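Local coordinates for protein anaphase-promoting complex subunit CUT9 (Schizosaccharomyces pombe, PDB 2XPI) that serves as a subunit of the anaphase-promoting complex, the E3 ubiquitin ligase that controls mitosis and G1, dimerising and binding hcn1 through its TPR repeats, at residues 121-124 with 125-129; 100-103 with 104-108. One frame throughout, in Å; residues are numbered along the deposited sequence.

Contact 1 (121-124 with 125-129); sequences FWLA and QVYCC
Leu-123 and Tyr-127, four residues apart on helix 117-129, meet through the leucine's two methyl groups and the far end of the phenol ring: CD2 of Leu-123 is 3.7 Å from CZ of Tyr-127, and CD1 of Leu-123 is equally near the phenol OH. The tyrosine CG lies beside its own backbone N (chi1 -64°), which leans the ring back over the preceding turn. One ring face accordingly covers O of Leu-123, which sits 3.8 Å above the plane near the rim and also accepts a hydrogen bond from Tyr-127 N, 3.3 Å away (N-H...O 162°). On another side of the helix, Gln-125 lays its aliphatic part against two aromatic residues. Its CG makes a CH-pi contact with Phe-121, 4.2 Å from the ring centroid, and lies 3.9 Å from CE3 of Trp-122. These two rings are themselves packed together, with CE2 of Phe-121 resting over the centre of the indole face. Backbone hydrogen bonds from Gln-125 N to Phe-121 O and from Cys-128 N to Ala-124 O continue the helical ladder; the one from Val-126 N to Trp-122 O is weak. Further out, Tyr-127 OH is hydrogen-bonded to OE2 of Glu-108, and Trp-122 NE1 to O of Ile-53. A phenylalanine in place of Tyr-127 would probably leave the Glu-108 carboxylate without this hydroxyl mate and take from CD1 of Leu-123 its nearest contact on the tyrosine. This helix opens TPR 2: Leu-123 and Tyr-127 turn to helices 133-142 and 100-114, Trp-122 to helix 83-96, and Ala-124 with Cys-128 to helix 150-162.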
# COMPACT_ATOMS: atom_id res chain seq x y z
N PHE A 121 -14.63 7.75 -14.21
CA PHE A 121 -14.37 8.01 -12.81
C PHE A 121 -14.25 6.72 -12.01
O PHE A 121 -13.27 6.49 -11.29
CB PHE A 121 -15.47 8.87 -12.20
CG PHE A 121 -15.40 8.94 -10.71
CD1 PHE A 121 -14.47 9.77 -10.08
CD2 PHE A 121 -16.24 8.17 -9.92
CE1 PHE A 121 -14.38 9.84 -8.69
CE2 PHE A 121 -16.16 8.22 -8.51
CZ PHE A 121 -15.22 9.06 -7.90
N TRP A 122 -15.28 5.89 -12.11
CA TRP A 122 -15.36 4.69 -11.29
C TRP A 122 -14.26 3.69 -11.65
O TRP A 122 -13.77 2.97 -10.77
CB TRP A 122 -16.75 4.07 -11.38
CG TRP A 122 -17.76 4.84 -10.58
CD1 TRP A 122 -18.83 5.56 -11.05
CD2 TRP A 122 -17.76 5.02 -9.16
NE1 TRP A 122 -19.51 6.14 -10.01
CE2 TRP A 122 -18.87 5.82 -8.84
CE3 TRP A 122 -16.92 4.57 -8.13
CZ2 TRP A 122 -19.17 6.18 -7.51
CZ3 TRP A 122 -17.23 4.93 -6.81
CH2 TRP A 122 -18.34 5.72 -6.52
N LEU A 123 -13.88 3.67 -12.92
CA LEU A 123 -12.78 2.82 -13.37
C LEU A 123 -11.48 3.34 -12.76
O LEU A 123 -10.67 2.58 -12.23
CB LEU A 123 -12.67 2.83 -14.89
CG LEU A 123 -12.09 1.60 -15.58
CD1 LEU A 123 -11.24 1.99 -16.79
CD2 LEU A 123 -11.31 0.69 -14.64
N ALA A 124 -11.30 4.66 -12.86
CA ALA A 124 -10.17 5.34 -12.23
C ALA A 124 -10.07 5.01 -10.74
O ALA A 124 -8.97 4.81 -10.22
CB ALA A 124 -10.29 6.84 -12.45
N GLN A 125 -11.22 4.96 -10.06
CA GLN A 125 -11.28 4.62 -8.63
C GLN A 125 -10.62 3.30 -8.34
O GLN A 125 -9.85 3.16 -7.37
CB GLN A 125 -12.72 4.51 -8.18
CG GLN A 125 -13.28 5.76 -7.56
CD GLN A 125 -12.74 5.96 -6.18
OE1 GLN A 125 -13.43 5.74 -5.19
NE2 GLN A 125 -11.48 6.36 -6.09
N VAL A 126 -10.93 2.31 -9.17
CA VAL A 126 -10.39 0.98 -9.01
C VAL A 126 -8.86 1.05 -9.07
O VAL A 126 -8.16 0.51 -8.21
CB VAL A 126 -10.97 -0.01 -10.08
CG1 VAL A 126 -10.36 -1.39 -9.95
CG2 VAL A 126 -12.51 -0.09 -9.99
N TYR A 127 -8.34 1.75 -10.07
CA TYR A 127 -6.89 1.87 -10.19
C TYR A 127 -6.27 2.49 -8.95
O TYR A 127 -5.17 2.12 -8.56
CB TYR A 127 -6.50 2.68 -11.42
CG TYR A 127 -6.90 2.06 -12.74
CD1 TYR A 127 -7.23 0.70 -12.81
CD2 TYR A 127 -6.93 2.81 -13.90
CE1 TYR A 127 -7.60 0.11 -14.01
CE2 TYR A 127 -7.30 2.24 -15.10
CZ TYR A 127 -7.63 0.89 -15.15
OH TYR A 127 -7.97 0.31 -16.34
N CYS A 128 -6.96 3.46 -8.35
CA CYS A 128 -6.44 4.11 -7.14
C CYS A 128 -6.38 3.17 -5.97
O CYS A 128 -5.48 3.29 -5.12
CB CYS A 128 -7.29 5.31 -6.75
SG CYS A 128 -6.93 6.76 -7.70
N CYS A 129 -7.35 2.27 -5.89
CA CYS A 129 -7.36 1.27 -4.82
C CYS A 129 -6.22 0.28 -4.98
O CYS A 129 -5.83 -0.38 -4.03
CB CYS A 129 -8.69 0.52 -4.79
SG CYS A 129 -10.06 1.61 -4.35

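Contact 2 (100-103 with 104-108); sequences YKCA and AFVGE
Cys-102 and Val-106 supply the apolar side-chain contact of this helical turn, a loose one, with SG of Cys-102 4.3 Å from CG2 of Val-106. The valine's CG2 stands beside its own backbone N, while CG1 is anti to that N (chi1 180°); CG2 thereby faces back along the helix and comes within 3.3 Å of O of Cys-102. Other side-chain approaches are to backbone carbonyls: CB of Ala-104 rests 3.4 Å from O of Tyr-100, and CB of Phe-105 is 3.4 Å from both O of Lys-101 and O of Cys-102. Hydrogen bonding across the two segments is carried by the main chain, in four successive i to i+4 steps. Ala-104 N reaches Tyr-100 O at 3.0 Å with an N-H...O angle of 163°, Phe-105 N reaches Lys-101 O, Val-106 N reaches Cys-102 O at 2.9 Å, and Gly-107 N reaches Ala-103 O at 2.8 Å. This regular pattern marks the opening turns of helix 100-114, which follows helix 83-96 within TPR 1 of a superhelical repeat array. Packing against helix 83-96 is made by small groups: Cys-102 and Val-106 rest on Trp-90, and Cys-102 and Ala-103 on Ala-94. Cys-102 takes part in both interfaces: its N-H, in the first turn, is hydrogen-bonded to Glu-235 of the second subunit, and the ring of Phe-105 stacks with Tyr-234 of that subunit, in keeping with the role of TPR repeats 1-7 in homodimerization.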
# COMPACT_ATOMS: atom_id res chain seq x y z
N TYR A 100 -10.55 -6.41 -7.00
CA TYR A 100 -10.13 -5.35 -7.91
C TYR A 100 -9.83 -5.81 -9.34
O TYR A 100 -9.96 -5.02 -10.29
CB TYR A 100 -8.92 -4.60 -7.33
CG TYR A 100 -9.24 -3.90 -6.04
CD1 TYR A 100 -10.35 -3.09 -5.94
CD2 TYR A 100 -8.43 -4.06 -4.91
CE1 TYR A 100 -10.67 -2.44 -4.77
CE2 TYR A 100 -8.74 -3.41 -3.72
CZ TYR A 100 -9.86 -2.60 -3.66
OH TYR A 100 -10.22 -1.94 -2.50
N LYS A 101 -9.41 -7.06 -9.50
CA LYS A 101 -9.18 -7.57 -10.84
C LYS A 101 -10.53 -7.59 -11.56
O LYS A 101 -10.62 -7.25 -12.74
CB LYS A 101 -8.58 -8.97 -10.78
CG LYS A 101 -7.09 -8.99 -10.51
CD LYS A 101 -6.32 -9.12 -11.81
CE LYS A 101 -4.82 -9.14 -11.57
NZ LYS A 101 -4.35 -7.82 -11.07
N CYS A 102 -11.57 -7.93 -10.81
CA CYS A 102 -12.92 -8.01 -11.33
C CYS A 102 -13.53 -6.65 -11.64
O CYS A 102 -14.16 -6.48 -12.68
CB CYS A 102 -13.80 -8.77 -10.36
SG CYS A 102 -15.56 -8.69 -10.75
N ALA A 103 -13.37 -5.69 -10.75
CA ALA A 103 -13.90 -4.34 -10.95
C ALA A 103 -13.22 -3.61 -12.11
O ALA A 103 -13.85 -2.83 -12.83
CB ALA A 103 -13.78 -3.52 -9.64
N ALA A 104 -11.93 -3.82 -12.27
CA ALA A 104 -11.20 -3.31 -13.44
C ALA A 104 -11.71 -3.99 -14.70
O ALA A 104 -11.89 -3.35 -15.72
CB ALA A 104 -9.70 -3.53 -13.28
N PHE A 105 -11.95 -5.30 -14.63
CA PHE A 105 -12.46 -6.02 -15.78
C PHE A 105 -13.82 -5.51 -16.23
O PHE A 105 -14.05 -5.30 -17.43
CB PHE A 105 -12.53 -7.51 -15.49
CG PHE A 105 -13.05 -8.33 -16.63
CD1 PHE A 105 -12.29 -8.51 -17.78
CD2 PHE A 105 -14.30 -8.94 -16.55
CE1 PHE A 105 -12.78 -9.28 -18.85
CE2 PHE A 105 -14.78 -9.71 -17.60
CZ PHE A 105 -14.03 -9.88 -18.75
N VAL A 106 -14.73 -5.32 -15.29
CA VAL A 106 -16.09 -4.92 -15.65
C VAL A 106 -16.12 -3.44 -15.99
O VAL A 106 -16.79 -3.04 -16.93
CB VAL A 106 -17.10 -5.22 -14.52
CG1 VAL A 106 -18.48 -4.78 -14.92
CG2 VAL A 106 -17.09 -6.70 -14.20
N GLY A 107 -15.37 -2.65 -15.21
CA GLY A 107 -15.29 -1.21 -15.39
C GLY A 107 -14.71 -0.83 -16.74
O GLY A 107 -15.13 0.15 -17.34
N GLU A 108 -13.73 -1.59 -17.20
CA GLU A 108 -13.17 -1.38 -18.52
C GLU A 108 -14.20 -1.66 -19.64
O GLU A 108 -14.25 -0.95 -20.64
CB GLU A 108 -11.87 -2.18 -18.70
CG GLU A 108 -10.70 -1.68 -17.81
CD GLU A 108 -9.63 -2.76 -17.52
OE1 GLU A 108 -9.75 -3.90 -18.06
OE2 GLU A 108 -8.68 -2.47 -16.74

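Contact 2 precedes contact 1 in the chain, and their helices, 100-114 and 117-129, pack directly, with contact centres about 9 Å apart. One polar tie is a probable hydrogen bond of 2.9 Å between Tyr-127 OH and Glu-108 OE2. Apolar contacts add to it: CG2 of Val-126 is 3.7 Å from CB of Ala-103, and CB of Cys-129 is 3.5 Å from CZ of Tyr-100. TPR 1 is thus joined to TPR 2. Both contacts also touch the second subunit, within the repeats that mediate dimerization. A bound gold(I) cyanide ion lies about 7 Å from the side chain of Tyr-127 and one lies about 13 Å from that of Ala-104.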